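PDB 5D2K: 4-oxalocrotonate decarboxylase NahK from Pseudomonas putida, which catalyses the metal-assisted decarboxylation of (3E)-2-oxohex-3-enedioate to 2-oxopent-4-enoate and carbon dioxide in the breakdown of naphthalene. Local coordinates for residues D134-I139 with H212-V217; I117-K122 with T235-G240. The protein carries 1 engineered substitution. All coordinates share one frame; numbering follows the deposited sequence.

Contact 1. Residues D134-I139 with H212-V217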
ATOM      1  N   ASP A 134      16.687  13.567   5.562  1.00 11.97           N
ATOM      2  CA  ASP A 134      16.893  13.577   4.115  1.00 13.13           C
ATOM      3  C   ASP A 134      15.578  13.711   3.351  1.00 13.17           C
ATOM      4  O   ASP A 134      15.559  14.127   2.198  1.00 15.15           O
ATOM      5  CB  ASP A 134      17.600  12.287   3.666  1.00 13.84           C
ATOM      6  CG  ASP A 134      19.024  12.181   4.189  1.00 21.06           C
ATOM      7  OD1 ASP A 134      19.812  13.124   3.967  1.00 21.41           O
ATOM      8  OD2 ASP A 134      19.362  11.147   4.808  1.00 22.37           O
ATOM      9  N   VAL A 135      14.483  13.334   4.000  1.00 13.15           N
ATOM     10  CA  VAL A 135      13.183  13.221   3.345  1.00 12.29           C
ATOM     11  C   VAL A 135      12.421  14.544   3.341  1.00 12.08           C
ATOM     12  O   VAL A 135      11.659  14.839   2.424  1.00 12.14           O
ATOM     13  CB  VAL A 135      12.318  12.128   4.049  1.00 15.69           C
ATOM     14  CG1 VAL A 135      10.858  12.171   3.603  1.00 20.57           C
ATOM     15  CG2 VAL A 135      12.922  10.738   3.822  1.00 15.38           C
ATOM     16  N   ILE A 136      12.628  15.347   4.383  1.00 10.79           N
ATOM     17  CA  ILE A 136      11.714  16.449   4.682  1.00 10.43           C
ATOM     18  C   ILE A 136      11.539  17.422   3.520  1.00 11.78           C
ATOM     19  O   ILE A 136      10.418  17.676   3.091  1.00 11.33           O
ATOM     20  CB  ILE A 136      12.175  17.216   5.941  1.00  9.72           C
ATOM     21  CG1 ILE A 136      12.216  16.255   7.137  1.00 10.62           C
ATOM     22  CG2 ILE A 136      11.249  18.386   6.216  1.00 12.17           C
ATOM     23  CD1 ILE A 136      13.025  16.798   8.334  1.00 12.56           C
ATOM     24  N   ALA A 137      12.641  17.932   2.981  1.00 11.93           N
ATOM     25  CA  ALA A 137      12.556  18.950   1.933  1.00 13.69           C
ATOM     26  C   ALA A 137      12.053  18.378   0.610  1.00 13.06           C
ATOM     27  O   ALA A 137      11.613  19.125  -0.266  1.00 16.73           O
ATOM     28  CB  ALA A 137      13.901  19.599   1.735  1.00 16.82           C
ATOM     29  N   ALA A 138      12.123  17.061   0.470  1.00 11.23           N
ATOM     30  CA  ALA A 138      11.652  16.406  -0.744  1.00 12.44           C
ATOM     31  C   ALA A 138      10.125  16.266  -0.782  1.00 13.55           C
ATOM     32  O   ALA A 138       9.574  15.896  -1.816  1.00 13.33           O
ATOM     33  CB  ALA A 138      12.311  15.045  -0.890  1.00 14.58           C
ATOM     34  N   ILE A 139       9.439  16.560   0.324  1.00 10.79           N
ATOM     35  CA  ILE A 139       7.979  16.450   0.355  1.00 11.74           C
ATOM     36  C   ILE A 139       7.310  17.705  -0.195  1.00 13.08           C
ATOM     37  O   ILE A 139       7.537  18.813   0.302  1.00 16.77           O
ATOM     38  CB  ILE A 139       7.458  16.198   1.780  1.00 11.55           C
ATOM     39  CG1 ILE A 139       8.134  14.958   2.384  1.00 11.00           C
ATOM     40  CG2 ILE A 139       5.927  16.037   1.766  1.00 11.19           C
ATOM     41  CD1 ILE A 139       8.040  13.713   1.507  1.00 10.65           C
ATOM     42  N   HIS A 212       6.765   8.023  12.747  1.00 14.01           N
ATOM     43  CA  HIS A 212       6.565   9.217  11.930  1.00 12.39           C
ATOM     44  C   HIS A 212       6.354   8.777  10.485  1.00 10.42           C
ATOM     45  O   HIS A 212       7.184   8.055   9.960  1.00 12.68           O
ATOM     46  CB  HIS A 212       7.778  10.153  11.996  1.00 11.94           C
ATOM     47  CG  HIS A 212       7.464  11.559  11.610  1.00 12.90           C
ATOM     48  ND1 HIS A 212       7.074  11.921  10.335  1.00 11.61           N
ATOM     49  CD2 HIS A 212       7.469  12.702  12.341  1.00 10.95           C
ATOM     50  CE1 HIS A 212       6.848  13.223  10.304  1.00 13.61           C
ATOM     51  NE2 HIS A 212       7.072  13.715  11.510  1.00 11.74           N
ATOM     52  N   PRO A 213       5.258   9.218   9.833  1.00 12.45           N
ATOM     53  CA  PRO A 213       5.071   8.764   8.443  1.00  9.91           C
ATOM     54  C   PRO A 213       6.265   9.042   7.506  1.00 10.00           C
ATOM     55  O   PRO A 213       6.508   8.278   6.560  1.00  9.70           O
ATOM     56  CB  PRO A 213       3.821   9.542   8.002  1.00  9.27           C
ATOM     57  CG  PRO A 213       3.011   9.632   9.263  1.00 11.19           C
ATOM     58  CD  PRO A 213       4.069   9.937  10.335  1.00 11.06           C
ATOM     59  N   LEU A 214       7.024  10.101   7.772  1.00 10.63           N
ATOM     60  CA  LEU A 214       8.169  10.391   6.909  1.00  9.44           C
ATOM     61  C   LEU A 214       9.288   9.347   7.092  1.00  8.94           C
ATOM     62  O   LEU A 214      10.116   9.157   6.195  1.00 10.03           O
ATOM     63  CB  LEU A 214       8.685  11.809   7.169  1.00  9.00           C
ATOM     64  CG  LEU A 214       7.726  12.933   6.773  1.00 11.48           C
ATOM     65  CD1 LEU A 214       8.399  14.291   6.902  1.00 12.67           C
ATOM     66  CD2 LEU A 214       7.186  12.724   5.348  1.00 11.13           C
ATOM     67  N   SER A 215       9.300   8.640   8.226  1.00  9.83           N
ATOM     68  CA  SER A 215      10.272   7.553   8.405  1.00  9.81           C
ATOM     69  C   SER A 215       9.960   6.393   7.473  1.00 11.35           C
ATOM     70  O   SER A 215      10.846   5.643   7.072  1.00 10.99           O
ATOM     71  CB  SER A 215      10.299   7.063   9.858  1.00 10.87           C
ATOM     72  OG  SER A 215      10.838   8.070  10.717  1.00 12.81           O
ATOM     73  N   SER A 216       8.682   6.240   7.140  1.00 11.03           N
ATOM     74  CA  SER A 216       8.276   5.237   6.174  1.00  9.45           C
ATOM     75  C   SER A 216       8.830   5.551   4.781  1.00 11.74           C
ATOM     76  O   SER A 216       9.251   4.644   4.046  1.00 11.13           O
ATOM     77  CB  SER A 216       6.749   5.152   6.144  1.00 11.10           C
ATOM     78  OG  SER A 216       6.333   4.106   5.283  1.00 10.60           O
ATOM     79  N   VAL A 217       8.818   6.834   4.422  1.00  9.76           N
ATOM     80  CA  VAL A 217       9.379   7.299   3.159  1.00  7.98           C
ATOM     81  C   VAL A 217      10.890   7.008   3.117  1.00 12.44           C
ATOM     82  O   VAL A 217      11.411   6.532   2.107  1.00 10.47           O
ATOM     83  CB  VAL A 217       9.119   8.812   2.933  1.00 10.20           C
ATOM     84  CG1 VAL A 217       9.781   9.293   1.635  1.00 10.09           C
ATOM     85  CG2 VAL A 217       7.622   9.104   2.897  1.00 11.58           C
TER

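Contact 2. Residues I117-K122 with T235-G240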
ATOM      1  N   ILE A 117      -1.862   8.252   5.410  1.00  9.15           N
ATOM      2  CA  ILE A 117      -1.517   9.564   4.897  1.00  9.38           C
ATOM      3  C   ILE A 117      -0.455   9.375   3.810  1.00 10.62           C
ATOM      4  O   ILE A 117       0.510   8.605   3.960  1.00 10.96           O
ATOM      5  CB  ILE A 117      -1.059  10.541   6.030  1.00 11.40           C
ATOM      6  CG1 ILE A 117      -0.919  11.974   5.498  1.00 12.29           C
ATOM      7  CG2 ILE A 117       0.211  10.073   6.690  1.00 12.57           C
ATOM      8  CD1 ILE A 117      -2.248  12.617   5.035  1.00 13.92           C
ATOM      9  N   SER A 118      -0.693  10.017   2.674  1.00  9.70           N
ATOM     10  CA  SER A 118       0.237   9.926   1.558  1.00  8.48           C
ATOM     11  C   SER A 118       0.989  11.222   1.367  1.00 10.42           C
ATOM     12  O   SER A 118       0.554  12.280   1.832  1.00  9.53           O
ATOM     13  CB  SER A 118      -0.493   9.585   0.259  1.00 10.28           C
ATOM     14  OG  SER A 118      -1.216   8.387   0.396  1.00  9.84           O
ATOM     15  N   VAL A 119       2.110  11.127   0.664  1.00  9.79           N
ATOM     16  CA  VAL A 119       2.879  12.307   0.275  1.00  9.92           C
ATOM     17  C   VAL A 119       3.145  12.270  -1.217  1.00  9.75           C
ATOM     18  O   VAL A 119       3.131  11.202  -1.834  1.00 10.60           O
ATOM     19  CB  VAL A 119       4.239  12.417   1.030  1.00 10.70           C
ATOM     20  CG1 VAL A 119       4.012  12.539   2.529  1.00 11.53           C
ATOM     21  CG2 VAL A 119       5.152  11.227   0.703  1.00 11.29           C
ATOM     22  N   VAL A 120       3.353  13.446  -1.801  1.00  8.02           N
ATOM     23  CA  VAL A 120       3.892  13.547  -3.155  1.00  7.62           C
ATOM     24  C   VAL A 120       5.238  14.231  -3.041  1.00  9.25           C
ATOM     25  O   VAL A 120       5.350  15.256  -2.386  1.00  9.48           O
ATOM     26  CB  VAL A 120       2.942  14.328  -4.099  1.00  9.60           C
ATOM     27  CG1 VAL A 120       3.632  14.670  -5.413  1.00 11.01           C
ATOM     28  CG2 VAL A 120       1.701  13.496  -4.382  1.00 14.40           C
ATOM     29  N   THR A 121       6.267  13.652  -3.654  1.00 10.10           N
ATOM     30  CA  THR A 121       7.611  14.212  -3.546  1.00  9.85           C
ATOM     31  C   THR A 121       7.883  15.228  -4.650  1.00 11.79           C
ATOM     32  O   THR A 121       7.232  15.198  -5.692  1.00 10.85           O
ATOM     33  CB  THR A 121       8.694  13.120  -3.614  1.00 10.86           C
ATOM     34  OG1 THR A 121       8.736  12.547  -4.935  1.00  9.88           O
ATOM     35  CG2 THR A 121       8.419  12.027  -2.585  1.00 10.07           C
ATOM     36  N   LYS A 122       8.859  16.108  -4.420  1.00 10.72           N
ATOM     37  CA  LYS A 122       9.276  17.070  -5.454  1.00 12.28           C
ATOM     38  C   LYS A 122      10.780  17.043  -5.739  1.00 12.88           C
ATOM     39  O   LYS A 122      11.290  17.890  -6.466  1.00 14.01           O
ATOM     40  CB  LYS A 122       8.851  18.497  -5.077  1.00 11.31           C
ATOM     41  CG  LYS A 122       9.308  18.974  -3.705  1.00 13.56           C
ATOM     42  CD  LYS A 122       8.863  20.416  -3.481  1.00 14.41           C
ATOM     43  CE  LYS A 122       9.188  20.889  -2.083  1.00 20.19           C
ATOM     44  NZ  LYS A 122       8.853  22.341  -1.937  1.00 26.67           N
ATOM     45  N   THR A 235       6.718  11.436  -7.090  1.00 13.17           N
ATOM     46  CA  THR A 235       6.107  10.162  -6.744  1.00 11.61           C
ATOM     47  C   THR A 235       5.092  10.294  -5.607  1.00 10.45           C
ATOM     48  O   THR A 235       5.358  10.930  -4.588  1.00 10.83           O
ATOM     49  CB  THR A 235       7.180   9.121  -6.351  1.00 12.35           C
ATOM     50  OG1 THR A 235       8.119   8.983  -7.432  1.00 13.22           O
ATOM     51  CG2 THR A 235       6.554   7.749  -6.047  1.00 12.51           C
ATOM     52  N   PHE A 236       3.937   9.669  -5.808  1.00 10.50           N
ATOM     53  CA  PHE A 236       2.896   9.538  -4.786  1.00  8.62           C
ATOM     54  C   PHE A 236       3.219   8.315  -3.936  1.00  8.37           C
ATOM     55  O   PHE A 236       3.423   7.229  -4.469  1.00 10.91           O
ATOM     56  CB  PHE A 236       1.528   9.421  -5.473  1.00 10.05           C
ATOM     57  CG  PHE A 236       0.363   9.117  -4.559  1.00 10.24           C
ATOM     58  CD1 PHE A 236      -0.310  10.132  -3.904  1.00 11.38           C
ATOM     59  CD2 PHE A 236      -0.127   7.830  -4.454  1.00 14.03           C
ATOM     60  CE1 PHE A 236      -1.422   9.851  -3.114  1.00 13.54           C
ATOM     61  CE2 PHE A 236      -1.236   7.546  -3.665  1.00 13.67           C
ATOM     62  CZ  PHE A 236      -1.875   8.561  -2.992  1.00 13.18           C
ATOM     63  N   ILE A 237       3.294   8.507  -2.615  1.00  7.75           N
ATOM     64  CA  ILE A 237       3.633   7.427  -1.679  1.00  8.77           C
ATOM     65  C   ILE A 237       2.600   7.286  -0.572  1.00  9.58           C
ATOM     66  O   ILE A 237       2.382   8.221   0.199  1.00 10.10           O
ATOM     67  CB  ILE A 237       5.010   7.660  -1.003  1.00  8.49           C
ATOM     68  CG1 ILE A 237       6.097   7.941  -2.038  1.00  8.68           C
ATOM     69  CG2 ILE A 237       5.384   6.473  -0.102  1.00 12.32           C
ATOM     70  CD1 ILE A 237       7.402   8.389  -1.392  1.00 11.07           C
ATOM     71  N   MET A 238       1.996   6.108  -0.462  1.00  8.07           N
ATOM     72  CA  MET A 238       1.098   5.807   0.656  1.00 10.08           C
ATOM     73  C   MET A 238       1.935   5.221   1.779  1.00  9.56           C
ATOM     74  O   MET A 238       2.554   4.176   1.593  1.00 12.51           O
ATOM     75  CB  MET A 238       0.002   4.827   0.231  1.00 13.52           C
ATOM     76  CG  MET A 238      -0.889   5.362  -0.864  1.00 12.65           C
ATOM     77  SD  MET A 238      -2.257   4.234  -1.241  1.00 15.28           S
ATOM     78  CE  MET A 238      -2.929   3.938   0.348  1.00 12.84           C
ATOM     79  N   THR A 239       1.966   5.872   2.942  1.00  9.25           N
ATOM     80  CA  THR A 239       3.018   5.547   3.903  1.00  8.91           C
ATOM     81  C   THR A 239       2.683   4.425   4.873  1.00 10.07           C
ATOM     82  O   THR A 239       3.573   3.951   5.582  1.00  9.60           O
ATOM     83  CB  THR A 239       3.451   6.805   4.717  1.00  8.00           C
ATOM     84  OG1 THR A 239       2.345   7.336   5.458  1.00 10.07           O
ATOM     85  CG2 THR A 239       4.020   7.894   3.783  1.00 10.15           C
ATOM     86  N   GLY A 240       1.427   3.962   4.890  1.00  8.86           N
ATOM     87  CA  GLY A 240       1.061   2.816   5.718  1.00  8.62           C
ATOM     88  C   GLY A 240      -0.234   2.952   6.510  1.00 10.76           C
ATOM     89  O   GLY A 240      -0.656   4.041   6.881  1.00 10.85           O
TER
HETATM   90  O   HOH W   1       0.029   6.613   6.721  1.00 10.50           O

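Contact 1. Residues D134-I139 with H212-V217
Leu-214, whose side chain packs against Val-135 and Ile-139, sits in the N-terminal turn of helix 213-225 of this FAH-type domain, where Ser-215 N bonds His-212 O at 2.8 Å. Leu-214 N donates in turn to His-212 ND1 at 3.1 Å, an N-cap bond that lies within 5° of the imidazole plane. The first turn of that helix meets the short helix 132-135 and the residues that lead into strand 139-149, and the meeting is apolar. Leu-214 CG lies anti to its own carbonyl carbon (chi1 -66°), and beyond it the two methyls divide the work. CD2 reaches Ile-139 CG1 at 3.8 Å, the two side chains crossing obliquely, while CD1 meets Ile-136 CG1 more loosely at 4.3 Å, where Ile-136 is exposed. Further along the helix, Val-217 sets its CG1 methyl 3.6 Å from Val-135 CG1, the tightest approach of the contact. Val-217 and Ile-139 also rest on Val-119 of strand 112-121, and Val-217 touches Leu-125 as well. The other methyl of Val-135, CG2, lies near the helix backbone, 4.0 Å from Leu-214 O.

Contact 2. Residues I117-K122 with T235-G240
Thr-239 and Thr-121 both hold OG1 between their own backbone N and carbonyl carbon (chi1 61° and 68°), and each hydroxyl binds the other segment at one end of an antiparallel strand pair in the FAH-type sheet. Thr-239 OG1 donates to Ile-117 O at 2.7 Å, in the carbonyl plane; Thr-239 N reaches the same oxygen at 3.3 Å, tilted from that plane. Water 1 accepts from Ile-117 N and donates to Thr-239 OG1 and Gly-240 O. In the middle, Val-119 and Ile-237 form a hydrogen-bonded pair, Ile-237 N lying 2.8 Å from Val-119 O. At the far end Thr-235 N donates to Thr-121 OG1 at 3.2 Å, and Thr-121 CG2 packs on Ile-237 CD1; a valine in place of Thr-121 would probably leave Thr-235 N without this acceptor. On the other face, Val-120 CG2 meets the Phe-236 ring edge at CD1, 3.9 Å away, and Met-238 lies about 5 Å by its side chain from the magnesium ion. The two donors on Ile-117 O and the water bridge probably help to hold the segment after strand 236-238, where Gly-240 touches the bound 2-oxoadipate.

From the N terminus the chain first lays down 117-122, the end of strand 112-121, then passes through helix 132-135 and turns at 134-139 into strand 139-149. Much later 212-217 opens helix 213-225. Segment 235-240, which carries strand 236-238, comes after it. Contact 2 therefore closes the longer loop, with 112 residues between its segments, and contact 1 the shorter, with 72, wholly within it. The two touch directly: Ala-138 O probably bonds Lys-122 N, and Ser-216 OG bonds Thr-239 O. Helix 213-225 covers the sheet face bearing Val-119 and Ile-237, so contact 1 ties the covering helix to the turn beside the sheet, while contact 2 joins the strands it covers.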